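Local coordinates for C381 turret protein (Sulfolobus turreted icosahedral virus, PDB 4IND) that probably builds the turrets of an archaeal virus capsid as a pentamer of subunits, each with three jelly-roll domains in series, at residues T269-S275 with T368-E374. Residues are numbered along the deposited sequence.
Sequences TNFVTQS and TLILVYE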
ATOM      1  N   THR A 269     -25.913   7.053   8.493  1.00 38.23           N
ATOM      2  CA  THR A 269     -26.669   6.314   7.499  1.00 36.44           C
ATOM      3  C   THR A 269     -28.108   6.522   7.906  1.00 34.62           C
ATOM      4  O   THR A 269     -28.418   6.462   9.087  1.00 41.49           O
ATOM      5  CB  THR A 269     -26.304   4.826   7.518  1.00 41.63           C
ATOM      6  OG1 THR A 269     -24.881   4.673   7.353  1.00 39.94           O
ATOM      7  CG2 THR A 269     -27.041   4.067   6.407  1.00 36.09           C
ATOM      8  N   ASN A 270     -28.974   6.818   6.942  1.00 30.49           N
ATOM      9  CA  ASN A 270     -30.312   7.287   7.254  1.00 35.21           C
ATOM     10  C   ASN A 270     -31.354   6.693   6.336  1.00 37.20           C
ATOM     11  O   ASN A 270     -31.127   6.548   5.131  1.00 35.23           O
ATOM     12  CB  ASN A 270     -30.377   8.812   7.154  1.00 35.70           C
ATOM     13  CG  ASN A 270     -29.541   9.500   8.220  1.00 56.47           C
ATOM     14  OD1 ASN A 270     -29.910   9.529   9.388  1.00 69.91           O
ATOM     15  ND2 ASN A 270     -28.413  10.054   7.818  1.00 61.45           N
ATOM     16  N   PHE A 271     -32.482   6.336   6.936  1.00 36.98           N
ATOM     17  CA  PHE A 271     -33.692   6.005   6.227  1.00 34.50           C
ATOM     18  C   PHE A 271     -34.532   7.273   6.295  1.00 39.04           C
ATOM     19  O   PHE A 271     -34.850   7.759   7.383  1.00 38.78           O
ATOM     20  CB  PHE A 271     -34.397   4.864   6.961  1.00 37.85           C
ATOM     21  CG  PHE A 271     -35.711   4.454   6.364  1.00 36.23           C
ATOM     22  CD1 PHE A 271     -35.819   3.255   5.663  1.00 29.54           C
ATOM     23  CD2 PHE A 271     -36.850   5.235   6.528  1.00 37.83           C
ATOM     24  CE1 PHE A 271     -37.041   2.842   5.121  1.00 32.79           C
ATOM     25  CE2 PHE A 271     -38.088   4.833   5.989  1.00 37.99           C
ATOM     26  CZ  PHE A 271     -38.180   3.632   5.287  1.00 38.16           C
ATOM     27  N   VAL A 272     -34.893   7.814   5.136  1.00 37.80           N
ATOM     28  CA  VAL A 272     -35.632   9.069   5.103  1.00 36.91           C
ATOM     29  C   VAL A 272     -36.844   8.943   4.205  1.00 39.72           C
ATOM     30  O   VAL A 272     -36.887   8.113   3.293  1.00 41.30           O
ATOM     31  CB  VAL A 272     -34.736  10.265   4.682  1.00 41.64           C
ATOM     32  CG1 VAL A 272     -34.309  10.136   3.235  1.00 36.23           C
ATOM     33  CG2 VAL A 272     -35.478  11.573   4.895  1.00 51.20           C
ATOM     34  N   THR A 273     -37.847   9.760   4.484  1.00 40.84           N
ATOM     35  CA  THR A 273     -39.100   9.685   3.757  1.00 44.73           C
ATOM     36  C   THR A 273     -39.494  11.085   3.303  1.00 47.81           C
ATOM     37  O   THR A 273     -39.221  12.072   3.991  1.00 48.19           O
ATOM     38  CB  THR A 273     -40.212   9.074   4.630  1.00 45.86           C
ATOM     39  OG1 THR A 273     -41.311   8.701   3.798  1.00 60.01           O
ATOM     40  CG2 THR A 273     -40.685  10.071   5.667  1.00 43.09           C
ATOM     41  N   GLN A 274     -40.130  11.171   2.143  1.00 48.09           N
ATOM     42  CA  GLN A 274     -40.523  12.458   1.602  1.00 47.89           C
ATOM     43  C   GLN A 274     -41.783  12.294   0.779  1.00 49.94           C
ATOM     44  O   GLN A 274     -41.824  11.472  -0.131  1.00 51.90           O
ATOM     45  CB  GLN A 274     -39.393  13.017   0.733  1.00 47.40           C
ATOM     46  CG  GLN A 274     -39.735  14.312   0.019  1.00 54.93           C
ATOM     47  CD  GLN A 274     -39.899  15.471   0.974  1.00 64.92           C
ATOM     48  OE1 GLN A 274     -39.083  15.666   1.873  1.00 73.34           O
ATOM     49  NE2 GLN A 274     -40.964  16.245   0.790  1.00 69.19           N
ATOM     50  N   SER A 275     -42.815  13.066   1.100  1.00 52.31           N
ATOM     51  CA  SER A 275     -44.046  13.032   0.324  1.00 52.62           C
ATOM     52  C   SER A 275     -44.096  14.148  -0.702  1.00 55.10           C
ATOM     53  O   SER A 275     -43.531  15.225  -0.500  1.00 61.68           O
ATOM     54  CB  SER A 275     -45.271  13.103   1.230  1.00 55.59           C
ATOM     55  OG  SER A 275     -45.476  11.863   1.877  1.00 59.70           O
ATOM     56  N   THR A 368     -45.077   8.817  -1.883  1.00 44.70           N
ATOM     57  CA  THR A 368     -44.103   8.917  -0.814  1.00 43.42           C
ATOM     58  C   THR A 368     -42.849   8.168  -1.194  1.00 47.28           C
ATOM     59  O   THR A 368     -42.905   6.974  -1.500  1.00 45.44           O
ATOM     60  CB  THR A 368     -44.666   8.369   0.499  1.00 49.32           C
ATOM     61  OG1 THR A 368     -45.797   9.158   0.890  1.00 54.09           O
ATOM     62  CG2 THR A 368     -43.608   8.422   1.602  1.00 47.24           C
ATOM     63  N   LEU A 369     -41.727   8.889  -1.189  1.00 38.57           N
ATOM     64  CA  LEU A 369     -40.433   8.328  -1.479  1.00 38.36           C
ATOM     65  C   LEU A 369     -39.785   7.932  -0.161  1.00 41.93           C
ATOM     66  O   LEU A 369     -39.813   8.687   0.802  1.00 38.89           O
ATOM     67  CB  LEU A 369     -39.558   9.373  -2.178  1.00 35.08           C
ATOM     68  CG  LEU A 369     -38.082   9.031  -2.353  1.00 35.49           C
ATOM     69  CD1 LEU A 369     -37.938   7.894  -3.332  1.00 34.47           C
ATOM     70  CD2 LEU A 369     -37.271  10.256  -2.812  1.00 33.55           C
ATOM     71  N   ILE A 370     -39.224   6.732  -0.108  1.00 40.07           N
ATOM     72  CA  ILE A 370     -38.331   6.389   0.982  1.00 46.90           C
ATOM     73  C   ILE A 370     -36.961   6.125   0.382  1.00 44.23           C
ATOM     74  O   ILE A 370     -36.835   5.646  -0.755  1.00 37.75           O
ATOM     75  CB  ILE A 370     -38.816   5.190   1.813  1.00 46.51           C
ATOM     76  CG1 ILE A 370     -38.725   3.903   1.009  1.00 48.93           C
ATOM     77  CG2 ILE A 370     -40.239   5.392   2.301  1.00 47.69           C
ATOM     78  CD1 ILE A 370     -39.439   2.750   1.678  1.00 54.35           C
ATOM     79  N   LEU A 371     -35.936   6.459   1.149  1.00 40.41           N
ATOM     80  CA  LEU A 371     -34.574   6.414   0.660  1.00 32.55           C
ATOM     81  C   LEU A 371     -33.666   6.022   1.819  1.00 32.79           C
ATOM     82  O   LEU A 371     -33.846   6.498   2.946  1.00 35.13           O
ATOM     83  CB  LEU A 371     -34.204   7.784   0.090  1.00 40.96           C
ATOM     84  CG  LEU A 371     -32.769   8.025  -0.358  1.00 45.38           C
ATOM     85  CD1 LEU A 371     -32.424   7.102  -1.515  1.00 52.07           C
ATOM     86  CD2 LEU A 371     -32.577   9.484  -0.749  1.00 47.71           C
ATOM     87  N   VAL A 372     -32.738   5.104   1.557  1.00 25.22           N
ATOM     88  CA  VAL A 372     -31.673   4.814   2.500  1.00 24.96           C
ATOM     89  C   VAL A 372     -30.390   5.292   1.861  1.00 29.73           C
ATOM     90  O   VAL A 372     -30.090   4.922   0.724  1.00 33.62           O
ATOM     91  CB  VAL A 372     -31.562   3.314   2.798  1.00 30.42           C
ATOM     92  CG1 VAL A 372     -30.349   3.060   3.674  1.00 30.03           C
ATOM     93  CG2 VAL A 372     -32.835   2.825   3.484  1.00 35.38           C
ATOM     94  N   TYR A 373     -29.631   6.109   2.586  1.00 34.84           N
ATOM     95  CA  TYR A 373     -28.386   6.656   2.038  1.00 33.58           C
ATOM     96  C   TYR A 373     -27.364   6.800   3.142  1.00 27.18           C
ATOM     97  O   TYR A 373     -27.721   6.867   4.333  1.00 33.56           O
ATOM     98  CB  TYR A 373     -28.640   8.020   1.397  1.00 35.93           C
ATOM     99  CG  TYR A 373     -28.913   9.115   2.401  1.00 39.70           C
ATOM    100  CD1 TYR A 373     -27.881   9.893   2.906  1.00 41.30           C
ATOM    101  CD2 TYR A 373     -30.201   9.375   2.849  1.00 36.77           C
ATOM    102  CE1 TYR A 373     -28.128  10.900   3.823  1.00 37.39           C
ATOM    103  CE2 TYR A 373     -30.456  10.382   3.768  1.00 32.86           C
ATOM    104  CZ  TYR A 373     -29.412  11.127   4.255  1.00 37.27           C
ATOM    105  OH  TYR A 373     -29.645  12.121   5.168  1.00 38.06           O
ATOM    106  N   GLU A 374     -26.098   6.852   2.756  1.00 39.95           N
ATOM    107  CA  GLU A 374     -25.032   7.149   3.683  1.00 40.36           C
ATOM    108  C   GLU A 374     -24.531   8.549   3.379  1.00 41.68           C
ATOM    109  O   GLU A 374     -24.490   8.963   2.217  1.00 38.65           O
ATOM    110  CB  GLU A 374     -23.865   6.165   3.503  1.00 42.98           C
ATOM    111  CG  GLU A 374     -24.206   4.693   3.679  1.00 49.39           C
ATOM    112  CD  GLU A 374     -23.006   3.778   3.399  1.00 60.67           C
ATOM    113  OE1 GLU A 374     -22.997   2.624   3.877  1.00 66.62           O
ATOM    114  OE2 GLU A 374     -22.067   4.211   2.693  1.00 55.94           O
TER
HETATM  115  O   HOH W   1     -23.487   2.579   6.552  1.00 37.76           O
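Tyr373 overlaps the side chains of Val272 and Asn270 on the neighbouring strand: CE2 of Tyr373 lies 3.9 Å from CG1 of Val272, which meets the ring at its edge, and Tyr373 is the residue most covered in the pairing. With chi1 at 72° (p) the ring comes to lie against the partner strand. Beneath these side chains the backbones run antiparallel, at 163° with axes 4.5 Å apart. Three hydrogen-bonded pairs set the register, each closed by two N-H...O bonds: Asn270 N to Tyr373 O 2.9 Å and Tyr373 N to Asn270 O 3.0 Å; Val272 N to Leu371 O 2.8 Å and Leu371 N to Val272 O 2.9 Å; Gln274 N to Leu369 O and Leu369 N to Gln274 O, both 2.8 Å. In the intervening non-hydrogen-bonded pairs the CA atoms close to 4.4 Å, Phe271 CA to Val372 CA and Thr273 CA to Ile370 CA alike. On the sheet face opposite Tyr373, Phe271 packs diagonally over the other strand, CD1 reaching CG2 of Val372 at 3.7 Å and CZ reaching CB of Ile370 at 3.9 Å. Polar links finish this face: Ser275 OG and Thr368 OG1 hydrogen-bond at 2.9 Å, while a water bridges Thr269 OG1 (2.6 Å) and Glu374 OE1 (2.7 Å). The pair thus joins the first and last strands of the third, nucleoplasmin-like jelly-roll domain. Leu369 and Tyr373 face strand 283-289 of the opposing sheet, whereas Phe271 stacks edge-to-face on Trp331 of a second subunit, placing its face at the turret interface. Within its own sheet, strand 365-377 runs between 266-278 and 295-305, and Thr368, Ile370, Val372 and Glu374 hydrogen-bond through their backbone to strand 295-305.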